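PDB 1T3Q: quinoline 2-oxidoreductase large subunit from Pseudomonas putida, which hydroxylates quinoline at carbon 2, adjacent to the ring nitrogen, using a molybdenum centre carried by molybdopterin cytosine dinucleotide. Local coordinates for residues F463-T471 / Y545-G553; Y630-A638 / S731-G740. All coordinates share one frame; numbering follows the deposited sequence.

Contact 1: residues F463-T471 / Y545-G553. Unlike the reference sequence in segment 463-471: Glu465 (reference Asp), Val466 (reference Cys). With MCN (pterin cytosine dinucleotide), chain N; SMO (dioxosulfidomolybdenum(VI) ion), chain O.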
loop_
_atom_site.group_PDB
_atom_site.type_symbol
_atom_site.label_atom_id
_atom_site.label_comp_id
_atom_site.label_asym_id
_atom_site.label_seq_id
_atom_site.Cartn_x
_atom_site.Cartn_y
_atom_site.Cartn_z
ATOM N N PHE B 463 -33.344 -24.689 18.579
ATOM C CA PHE B 463 -32.128 -24.295 19.277
ATOM C C PHE B 463 -32.135 -22.895 19.872
ATOM O O PHE B 463 -33.030 -22.083 19.625
ATOM C CB PHE B 463 -30.940 -24.347 18.306
ATOM C CG PHE B 463 -30.913 -23.191 17.333
ATOM C CD1 PHE B 463 -31.750 -23.179 16.219
ATOM C CD2 PHE B 463 -30.126 -22.070 17.587
ATOM C CE1 PHE B 463 -31.809 -22.068 15.379
ATOM C CE2 PHE B 463 -30.179 -20.953 16.754
ATOM C CZ PHE B 463 -31.027 -20.953 15.646
ATOM N N ASN B 464 -31.104 -22.638 20.670
ATOM C CA ASN B 464 -30.846 -21.327 21.239
ATOM C C ASN B 464 -29.336 -21.272 20.999
ATOM O O ASN B 464 -28.722 -22.311 20.739
ATOM C CB ASN B 464 -31.265 -21.234 22.722
ATOM C CG ASN B 464 -30.283 -21.873 23.678
ATOM O OD1 ASN B 464 -29.459 -22.700 23.297
ATOM N ND2 ASN B 464 -30.388 -21.499 24.949
ATOM N N GLU B 465 -28.739 -20.089 21.048
ATOM C CA GLU B 465 -27.320 -19.963 20.747
ATOM C C GLU B 465 -26.692 -18.763 21.443
ATOM O O GLU B 465 -27.298 -17.692 21.505
ATOM C CB GLU B 465 -27.171 -19.818 19.221
ATOM C CG GLU B 465 -25.840 -19.293 18.715
ATOM C CD GLU B 465 -25.892 -18.891 17.236
ATOM O OE1 GLU B 465 -24.825 -18.601 16.661
ATOM O OE2 GLU B 465 -26.997 -18.854 16.651
ATOM N N VAL B 466 -25.481 -18.935 21.968
ATOM C CA VAL B 466 -24.802 -17.816 22.609
ATOM C C VAL B 466 -24.169 -16.971 21.508
ATOM O O VAL B 466 -23.434 -17.491 20.663
ATOM C CB VAL B 466 -23.702 -18.296 23.600
ATOM C CG1 VAL B 466 -24.350 -19.059 24.754
ATOM C CG2 VAL B 466 -22.682 -19.167 22.886
ATOM N N THR B 467 -24.473 -15.674 21.501
ATOM C CA THR B 467 -23.926 -14.764 20.495
ATOM C C THR B 467 -23.261 -13.567 21.165
ATOM O O THR B 467 -23.305 -13.438 22.390
ATOM C CB THR B 467 -25.026 -14.248 19.531
ATOM O OG1 THR B 467 -25.913 -13.364 20.229
ATOM C CG2 THR B 467 -25.823 -15.407 18.971
ATOM N N GLY B 468 -22.657 -12.693 20.364
ATOM C CA GLY B 468 -21.984 -11.523 20.911
ATOM C C GLY B 468 -20.932 -11.974 21.905
ATOM O O GLY B 468 -20.573 -11.259 22.841
ATOM N N THR B 469 -20.427 -13.178 21.673
ATOM C CA THR B 469 -19.443 -13.810 22.533
ATOM C C THR B 469 -18.331 -12.928 23.076
ATOM O O THR B 469 -17.429 -12.500 22.351
ATOM C CB THR B 469 -18.844 -15.017 21.825
ATOM O OG1 THR B 469 -19.912 -15.881 21.422
ATOM C CG2 THR B 469 -17.904 -15.783 22.751
ATOM N N GLY B 470 -18.416 -12.671 24.376
ATOM C CA GLY B 470 -17.428 -11.860 25.059
ATOM C C GLY B 470 -17.039 -12.539 26.362
ATOM O O GLY B 470 -17.312 -13.720 26.558
ATOM N N THR B 471 -16.422 -11.779 27.258
ATOM C CA THR B 471 -15.972 -12.295 28.547
ATOM C C THR B 471 -17.008 -13.133 29.292
ATOM O O THR B 471 -16.708 -14.241 29.736
ATOM C CB THR B 471 -15.540 -11.144 29.467
ATOM O OG1 THR B 471 -14.614 -10.306 28.769
ATOM C CG2 THR B 471 -14.878 -11.695 30.740
ATOM N N TYR B 545 -15.985 -13.932 15.129
ATOM C CA TYR B 545 -16.086 -15.353 15.433
ATOM C C TYR B 545 -17.220 -15.496 16.442
ATOM O O TYR B 545 -17.697 -14.500 16.975
ATOM C CB TYR B 545 -14.764 -15.874 16.020
ATOM C CG TYR B 545 -14.386 -15.269 17.353
ATOM C CD1 TYR B 545 -14.980 -15.710 18.536
ATOM C CD2 TYR B 545 -13.454 -14.236 17.429
ATOM C CE1 TYR B 545 -14.658 -15.133 19.765
ATOM C CE2 TYR B 545 -13.125 -13.653 18.650
ATOM C CZ TYR B 545 -13.731 -14.105 19.814
ATOM O OH TYR B 545 -13.424 -13.522 21.024
ATOM N N ALA B 546 -17.667 -16.723 16.677
ATOM C CA ALA B 546 -18.736 -16.987 17.631
ATOM C C ALA B 546 -19.965 -16.082 17.473
ATOM O O ALA B 546 -20.563 -15.663 18.470
ATOM C CB ALA B 546 -18.191 -16.871 19.051
ATOM N N SER B 547 -20.340 -15.787 16.231
ATOM C CA SER B 547 -21.504 -14.939 15.950
ATOM C C SER B 547 -21.490 -13.686 16.820
ATOM O O SER B 547 -22.483 -13.377 17.493
ATOM C CB SER B 547 -22.795 -15.717 16.218
ATOM O OG SER B 547 -22.817 -16.946 15.513
ATOM N N ARG B 548 -20.380 -12.952 16.789
ATOM C CA ARG B 548 -20.222 -11.763 17.620
ATOM C C ARG B 548 -20.076 -10.440 16.880
ATOM O O ARG B 548 -20.162 -9.384 17.496
ATOM C CB ARG B 548 -18.994 -11.934 18.512
ATOM C CG ARG B 548 -17.675 -11.737 17.757
ATOM C CD ARG B 548 -16.503 -12.373 18.501
ATOM N NE ARG B 548 -16.335 -11.818 19.837
ATOM C CZ ARG B 548 -15.625 -10.731 20.121
ATOM N NH1 ARG B 548 -14.995 -10.068 19.158
ATOM N NH2 ARG B 548 -15.555 -10.298 21.373
ATOM N N GLY B 549 -19.835 -10.496 15.575
ATOM C CA GLY B 549 -19.638 -9.285 14.802
ATOM C C GLY B 549 -20.710 -8.221 14.917
ATOM O O GLY B 549 -20.414 -7.073 15.251
ATOM N N ALA B 550 -21.951 -8.588 14.617
ATOM C CA ALA B 550 -23.066 -7.646 14.686
ATOM C C ALA B 550 -23.204 -7.056 16.088
ATOM O O ALA B 550 -23.349 -5.849 16.245
ATOM C CB ALA B 550 -24.361 -8.342 14.283
ATOM N N VAL B 551 -23.143 -7.914 17.099
ATOM C CA VAL B 551 -23.271 -7.473 18.486
ATOM C C VAL B 551 -22.108 -6.609 18.949
ATOM O O VAL B 551 -22.305 -5.483 19.400
ATOM C CB VAL B 551 -23.409 -8.680 19.440
ATOM C CG1 VAL B 551 -23.290 -8.221 20.894
ATOM C CG2 VAL B 551 -24.752 -9.364 19.211
ATOM N N ILE B 552 -20.895 -7.145 18.838
ATOM C CA ILE B 552 -19.698 -6.425 19.245
ATOM C C ILE B 552 -19.542 -5.142 18.443
ATOM O O ILE B 552 -19.145 -4.106 18.980
ATOM C CB ILE B 552 -18.439 -7.300 19.059
ATOM C CG1 ILE B 552 -18.526 -8.531 19.967
ATOM C CG2 ILE B 552 -17.194 -6.497 19.370
ATOM C CD1 ILE B 552 -18.567 -8.194 21.457
ATOM N N GLY B 553 -19.853 -5.215 17.153
ATOM C CA GLY B 553 -19.760 -4.041 16.307
ATOM C C GLY B 553 -20.766 -3.000 16.760
ATOM O O GLY B 553 -20.422 -1.831 16.934
HETATM N N1 MCN N . -26.464 -9.689 10.903
HETATM C C2 MCN N . -27.519 -8.726 10.783
HETATM N N3 MCN N . -28.320 -8.652 11.912
HETATM C C4 MCN N . -28.188 -9.401 13.077
HETATM C C5 MCN N . -27.097 -10.381 13.137
HETATM C C6 MCN N . -26.246 -10.517 12.066
HETATM O O2 MCN N . -27.671 -8.088 9.766
HETATM N N4 MCN N . -29.008 -9.240 14.094
HETATM C "C1'" MCN N . -25.506 -9.775 9.657
HETATM C C2D MCN N . -24.171 -8.929 9.879
HETATM O "O2'" MCN N . -23.722 -8.355 8.600
HETATM C "C3'" MCN N . -23.221 -9.936 10.492
HETATM C C4D MCN N . -23.539 -11.237 9.796
HETATM O O4D MCN N . -24.994 -11.114 9.395
HETATM O "O3'" MCN N . -21.831 -9.517 10.254
HETATM C "C5'" MCN N . -23.170 -12.529 10.580
HETATM O "O5'" MCN N . -23.750 -12.376 11.851
HETATM P PA MCN N . -22.966 -12.465 13.219
HETATM O O1A MCN N . -22.941 -11.074 13.773
HETATM O O2A MCN N . -23.642 -13.605 13.961
HETATM O O3A MCN N . -21.451 -13.045 13.087
HETATM P PB MCN N . -20.105 -12.363 12.551
HETATM O O1B MCN N . -19.148 -12.333 13.698
HETATM O O2B MCN N . -20.390 -11.066 11.852
HETATM O O3B MCN N . -19.596 -13.385 11.425
HETATM C C10 MCN N . -18.878 -14.542 11.772
HETATM C "C9'" MCN N . -19.832 -15.679 11.599
HETATM C "C8'" MCN N . -18.996 -16.944 11.905
HETATM S "S8'" MCN N . -18.356 -17.050 13.571
HETATM C "C7'" MCN N . -18.745 -17.946 11.060
HETATM S "S7'" MCN N . -17.760 -19.390 11.428
HETATM C "C6'" MCN N . -19.292 -17.821 9.598
HETATM C C7 MCN N . -20.518 -16.948 9.558
HETATM O "O9'" MCN N . -20.272 -15.689 10.161
HETATM N "N5'" MCN N . -18.094 -17.412 8.753
HETATM C C4A MCN N . -18.594 -16.904 7.490
HETATM N "N8'" MCN N . -20.942 -16.706 8.137
HETATM C C4B MCN N . -19.925 -16.607 7.143
HETATM N "N1'" MCN N . -20.369 -16.107 5.893
HETATM C "C2'" MCN N . -19.391 -15.916 4.977
HETATM N "N2'" MCN N . -19.766 -15.455 3.764
HETATM N "N3'" MCN N . -18.056 -16.150 5.234
HETATM C "C4'" MCN N . -17.526 -16.643 6.485
HETATM O "O4'" MCN N . -16.342 -16.821 6.630
HETATM S S SMO O . -16.326 -21.014 13.818
HETATM MO MO SMO O . -16.854 -18.952 13.656
HETATM O OM2 SMO O . -16.992 -19.216 15.370
HETATM O OM1 SMO O . -15.350 -18.258 13.306
#
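Thr469 presses its CB against the methyl of Ala546, with the two CB atoms only 3.4 Å apart, tighter than ordinary van der Waals contact. The hydroxyl of the same side chain crosses to the other segment, OG1 donating to Ala546 O at 3.0 Å, in the carbonyl plane and on a lone pair. The carbonyl of Thr469 is held by Arg548. Its guanidinium comes edge-on, and NE (2.8 Å) and NH2 both converge on Thr469 O, which lies nearly in the guanidinium plane. A bend at chi3 (-59°) turns this edge toward the 463-471 segment. Tyr545 OH over one face and Ile552 CG1 over the opposite one sandwich the group, while NH1 forms a salt bridge with Asp485. A leucine in place of Arg548 would probably leave Thr469 O without its two donors and Asp485 without its cationic mate. Gly468, at positive phi, sets its CA 3.5 Å from Val551 CB; a side chain there would run into Val551 CG1. Its N-H points almost straight at Ser547 O (170°), although the donor stands above the carbonyl plane. Ser547 OG sits 2.8 Å from Glu465 OE1, at the end of an extended glutamate chain, and is also bonded to the backbone N of Glu743. The loop fixed in this way leads into helix 549-576, whose first amides face the pyrophosphate of the dinucleotide: Gly549 N binds O1B and Ala550 N binds O1A. Ala546 N donates to the molybdenum oxo ligand OM2 at 2.9 Å. Polar groups of 463-471 thus hold a loop whose backbone N-H groups serve the anionic cofactor and the metal centre, and the helix N terminus is likely to help offset the phosphate charge.

Contact 2: residues Y630-A638 / S731-G740. With MCN (pterin cytosine dinucleotide), chain N.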
loop_
_atom_site.group_PDB
_atom_site.type_symbol
_atom_site.label_atom_id
_atom_site.label_comp_id
_atom_site.label_asym_id
_atom_site.label_seq_id
_atom_site.Cartn_x
_atom_site.Cartn_y
_atom_site.Cartn_z
ATOM N N TYR B 630 -16.186 -2.460 23.890
ATOM C CA TYR B 630 -17.491 -2.923 24.337
ATOM C C TYR B 630 -17.463 -4.417 24.601
ATOM O O TYR B 630 -16.785 -5.177 23.905
ATOM C CB TYR B 630 -18.567 -2.581 23.296
ATOM C CG TYR B 630 -19.868 -3.345 23.454
ATOM C CD1 TYR B 630 -20.071 -4.549 22.785
ATOM C CD2 TYR B 630 -20.907 -2.847 24.247
ATOM C CE1 TYR B 630 -21.272 -5.240 22.888
ATOM C CE2 TYR B 630 -22.118 -3.534 24.359
ATOM C CZ TYR B 630 -22.291 -4.729 23.672
ATOM O OH TYR B 630 -23.488 -5.399 23.738
ATOM N N ASP B 631 -18.211 -4.827 25.618
ATOM C CA ASP B 631 -18.289 -6.221 26.022
ATOM C C ASP B 631 -19.660 -6.364 26.686
ATOM O O ASP B 631 -19.946 -5.688 27.665
ATOM C CB ASP B 631 -17.150 -6.501 27.016
ATOM C CG ASP B 631 -16.971 -7.977 27.324
ATOM O OD1 ASP B 631 -17.444 -8.826 26.539
ATOM O OD2 ASP B 631 -16.333 -8.286 28.354
ATOM N N PRO B 632 -20.541 -7.214 26.137
ATOM C CA PRO B 632 -21.859 -7.361 26.764
ATOM C C PRO B 632 -21.791 -7.728 28.242
ATOM O O PRO B 632 -20.884 -8.435 28.676
ATOM C CB PRO B 632 -22.543 -8.430 25.908
ATOM C CG PRO B 632 -21.408 -9.118 25.197
ATOM C CD PRO B 632 -20.452 -8.016 24.908
ATOM N N SER B 633 -22.762 -7.243 29.007
ATOM C CA SER B 633 -22.811 -7.484 30.445
ATOM C C SER B 633 -23.324 -8.869 30.814
ATOM O O SER B 633 -23.255 -9.274 31.976
ATOM C CB SER B 633 -23.692 -6.425 31.106
ATOM O OG SER B 633 -25.003 -6.471 30.576
ATOM N N ASP B 634 -23.821 -9.605 29.827
ATOM C CA ASP B 634 -24.363 -10.931 30.085
ATOM C C ASP B 634 -24.457 -11.678 28.754
ATOM O O ASP B 634 -24.073 -11.146 27.704
ATOM C CB ASP B 634 -25.757 -10.766 30.712
ATOM C CG ASP B 634 -26.259 -12.016 31.415
ATOM O OD1 ASP B 634 -27.377 -11.952 31.976
ATOM O OD2 ASP B 634 -25.562 -13.052 31.424
ATOM N N LEU B 635 -24.952 -12.908 28.796
ATOM C CA LEU B 635 -25.109 -13.688 27.580
ATOM C C LEU B 635 -26.130 -12.984 26.697
ATOM O O LEU B 635 -26.997 -12.269 27.191
ATOM C CB LEU B 635 -25.642 -15.085 27.900
ATOM C CG LEU B 635 -24.900 -15.965 28.908
ATOM C CD1 LEU B 635 -25.631 -17.292 29.026
ATOM C CD2 LEU B 635 -23.465 -16.182 28.457
ATOM N N VAL B 636 -26.010 -13.183 25.392
ATOM C CA VAL B 636 -26.960 -12.625 24.433
ATOM C C VAL B 636 -27.375 -13.847 23.615
ATOM O O VAL B 636 -26.735 -14.197 22.625
ATOM C CB VAL B 636 -26.307 -11.564 23.525
ATOM C CG1 VAL B 636 -27.320 -11.066 22.483
ATOM C CG2 VAL B 636 -25.823 -10.385 24.372
ATOM N N LEU B 637 -28.446 -14.498 24.055
ATOM C CA LEU B 637 -28.938 -15.710 23.417
ATOM C C LEU B 637 -29.910 -15.507 22.264
ATOM O O LEU B 637 -30.951 -14.884 22.431
ATOM C CB LEU B 637 -29.621 -16.598 24.453
ATOM C CG LEU B 637 -28.820 -16.914 25.717
ATOM C CD1 LEU B 637 -29.652 -17.773 26.649
ATOM C CD2 LEU B 637 -27.524 -17.612 25.338
ATOM N N ALA B 638 -29.561 -16.040 21.097
ATOM C CA ALA B 638 -30.441 -15.964 19.933
ATOM C C ALA B 638 -31.113 -17.329 19.888
ATOM O O ALA B 638 -30.708 -18.240 20.611
ATOM C CB ALA B 638 -29.632 -15.729 18.665
ATOM N N SER B 731 -32.459 -7.679 22.220
ATOM C CA SER B 731 -31.616 -7.848 23.389
ATOM C C SER B 731 -31.490 -6.479 24.037
ATOM O O SER B 731 -31.241 -5.486 23.358
ATOM C CB SER B 731 -30.222 -8.327 22.998
ATOM O OG SER B 731 -29.310 -8.047 24.047
ATOM N N PRO B 732 -31.688 -6.401 25.358
ATOM C CA PRO B 732 -31.573 -5.109 26.035
ATOM C C PRO B 732 -30.111 -4.790 26.342
ATOM O O PRO B 732 -29.796 -3.730 26.878
ATOM C CB PRO B 732 -32.399 -5.316 27.303
ATOM C CG PRO B 732 -32.159 -6.762 27.615
ATOM C CD PRO B 732 -32.267 -7.423 26.249
ATOM N N LEU B 733 -29.224 -5.707 25.969
ATOM C CA LEU B 733 -27.795 -5.558 26.233
ATOM C C LEU B 733 -26.963 -5.116 25.033
ATOM O O LEU B 733 -25.748 -4.962 25.141
ATOM C CB LEU B 733 -27.244 -6.885 26.746
ATOM C CG LEU B 733 -28.104 -7.587 27.798
ATOM C CD1 LEU B 733 -27.408 -8.862 28.236
ATOM C CD2 LEU B 733 -28.325 -6.659 28.991
ATOM N N VAL B 734 -27.616 -4.910 23.897
ATOM C CA VAL B 734 -26.918 -4.514 22.680
ATOM C C VAL B 734 -27.677 -3.365 22.018
ATOM O O VAL B 734 -28.905 -3.382 21.968
ATOM C CB VAL B 734 -26.855 -5.710 21.699
ATOM C CG1 VAL B 734 -25.990 -5.368 20.497
ATOM C CG2 VAL B 734 -26.320 -6.951 22.420
ATOM N N PRO B 735 -26.962 -2.341 21.522
ATOM C CA PRO B 735 -27.697 -1.246 20.885
ATOM C C PRO B 735 -28.581 -1.745 19.748
ATOM O O PRO B 735 -28.210 -2.657 19.013
ATOM C CB PRO B 735 -26.593 -0.285 20.415
ATOM C CG PRO B 735 -25.304 -1.053 20.571
ATOM C CD PRO B 735 -25.546 -1.989 21.715
ATOM N N GLY B 736 -29.767 -1.156 19.629
ATOM C CA GLY B 736 -30.689 -1.554 18.584
ATOM C C GLY B 736 -31.352 -2.898 18.827
ATOM O O GLY B 736 -32.175 -3.326 18.025
ATOM N N GLY B 737 -30.998 -3.569 19.925
ATOM C CA GLY B 737 -31.590 -4.864 20.233
ATOM C C GLY B 737 -31.009 -6.012 19.426
ATOM O O GLY B 737 -31.535 -7.128 19.427
ATOM N N ILE B 738 -29.905 -5.730 18.747
ATOM C CA ILE B 738 -29.207 -6.697 17.902
ATOM C C ILE B 738 -28.624 -7.930 18.606
ATOM O O ILE B 738 -28.004 -7.814 19.660
ATOM C CB ILE B 738 -28.047 -5.987 17.159
ATOM C CG1 ILE B 738 -28.615 -4.959 16.172
ATOM C CG2 ILE B 738 -27.151 -7.010 16.453
ATOM C CD1 ILE B 738 -27.606 -3.912 15.727
ATOM N N LYS B 739 -28.833 -9.104 18.006
ATOM C CA LYS B 739 -28.269 -10.364 18.496
ATOM C C LYS B 739 -27.541 -11.004 17.305
ATOM O O LYS B 739 -27.782 -10.624 16.157
ATOM C CB LYS B 739 -29.357 -11.315 18.984
ATOM C CG LYS B 739 -30.083 -10.858 20.235
ATOM C CD LYS B 739 -31.008 -11.952 20.734
ATOM C CE LYS B 739 -31.738 -11.527 22.004
ATOM N NZ LYS B 739 -32.613 -12.613 22.502
ATOM N N GLY B 740 -26.667 -11.975 17.568
ATOM C CA GLY B 740 -25.941 -12.622 16.481
ATOM C C GLY B 740 -26.670 -13.819 15.885
ATOM O O GLY B 740 -27.711 -14.228 16.396
HETATM N N1 MCN N . -26.464 -9.689 10.903
HETATM C C2 MCN N . -27.519 -8.726 10.783
HETATM N N3 MCN N . -28.320 -8.652 11.912
HETATM C C4 MCN N . -28.188 -9.401 13.077
HETATM C C5 MCN N . -27.097 -10.381 13.137
HETATM C C6 MCN N . -26.246 -10.517 12.066
HETATM O O2 MCN N . -27.671 -8.088 9.766
HETATM N N4 MCN N . -29.008 -9.240 14.094
HETATM C "C1'" MCN N . -25.506 -9.775 9.657
HETATM C C2D MCN N . -24.171 -8.929 9.879
HETATM O "O2'" MCN N . -23.722 -8.355 8.600
HETATM C "C3'" MCN N . -23.221 -9.936 10.492
HETATM C C4D MCN N . -23.539 -11.237 9.796
HETATM O O4D MCN N . -24.994 -11.114 9.395
HETATM O "O3'" MCN N . -21.831 -9.517 10.254
HETATM C "C5'" MCN N . -23.170 -12.529 10.580
HETATM O "O5'" MCN N . -23.750 -12.376 11.851
HETATM P PA MCN N . -22.966 -12.465 13.219
HETATM O O1A MCN N . -22.941 -11.074 13.773
HETATM O O2A MCN N . -23.642 -13.605 13.961
HETATM O O3A MCN N . -21.451 -13.045 13.087
HETATM P PB MCN N . -20.105 -12.363 12.551
HETATM O O1B MCN N . -19.148 -12.333 13.698
HETATM O O2B MCN N . -20.390 -11.066 11.852
HETATM O O3B MCN N . -19.596 -13.385 11.425
HETATM C C10 MCN N . -18.878 -14.542 11.772
HETATM C "C9'" MCN N . -19.832 -15.679 11.599
HETATM C "C8'" MCN N . -18.996 -16.944 11.905
HETATM S "S8'" MCN N . -18.356 -17.050 13.571
HETATM C "C7'" MCN N . -18.745 -17.946 11.060
HETATM S "S7'" MCN N . -17.760 -19.390 11.428
HETATM C "C6'" MCN N . -19.292 -17.821 9.598
HETATM C C7 MCN N . -20.518 -16.948 9.558
HETATM O "O9'" MCN N . -20.272 -15.689 10.161
HETATM N "N5'" MCN N . -18.094 -17.412 8.753
HETATM C C4A MCN N . -18.594 -16.904 7.490
HETATM N "N8'" MCN N . -20.942 -16.706 8.137
HETATM C C4B MCN N . -19.925 -16.607 7.143
HETATM N "N1'" MCN N . -20.369 -16.107 5.893
HETATM C "C2'" MCN N . -19.391 -15.916 4.977
HETATM N "N2'" MCN N . -19.766 -15.455 3.764
HETATM N "N3'" MCN N . -18.056 -16.150 5.234
HETATM C "C4'" MCN N . -17.526 -16.643 6.485
HETATM O "O4'" MCN N . -16.342 -16.821 6.630
HETATM O O HOH W 1 -24.148 -4.787 27.727
#
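Val636 wedges CG1 against the aliphatic chain of Lys739, 3.6 Å from its CG, and turns CG2 toward Val734, whose CG2 lies 4.0 Å away. Extended beyond CG, Lys739 runs past this valine to place NZ 2.8 Å from Leu637 O, tilted from the carbonyl plane; Glu423 gives the ammonium a salt-bridge partner. Ala638 completes the close-packed end, its CB resting 3.3 Å from Gly740 O. This end lies near the beginning of strand 636-649, beside the loop that precedes helix 744-761, and Lys739 O accepts a hydrogen bond from N4 of the cofactor's cytosine. Residues 731-740 begin with a type I turn from Ser731 to Val734, reinforced by an ST turn in which Ser731 OG, anti to its own N (chi1 160°), accepts from Leu733 N. Tyr630 reaches the turn with its hydroxyl, donating to Leu733 O at 2.7 Å, and that carbonyl lies at the ring edge. Leu733 is packed just as closely, CD1 3.5 Å from Asp634 CB and CD2 against Ser633 OG, but here, unlike the buried end, all three residues are partly exposed, and Asp634 directs its carboxylate to Arg422. On this side a water links Ser633 N to Leu733 O.

From the N terminus the chain first reaches residues 463-471, at the end of strand 454-467, and contact 1 closes when the start of helix 549-576 returns to it. Only then does contact 2 open at residues 630-638, to be closed by the loop 731-740 ahead of helix 744-761. The two are thus in series and neither nest nor cross, yet their centres lie 8 Å apart. Strands 454-467 and 636-649 are antiparallel neighbours in one sheet, and Thr467 OG1 joins them to the later loop through Val636 O and Gly740 N. Val734 and Ile738 also pack on helix 549-576, and both contacts touch the same cofactor.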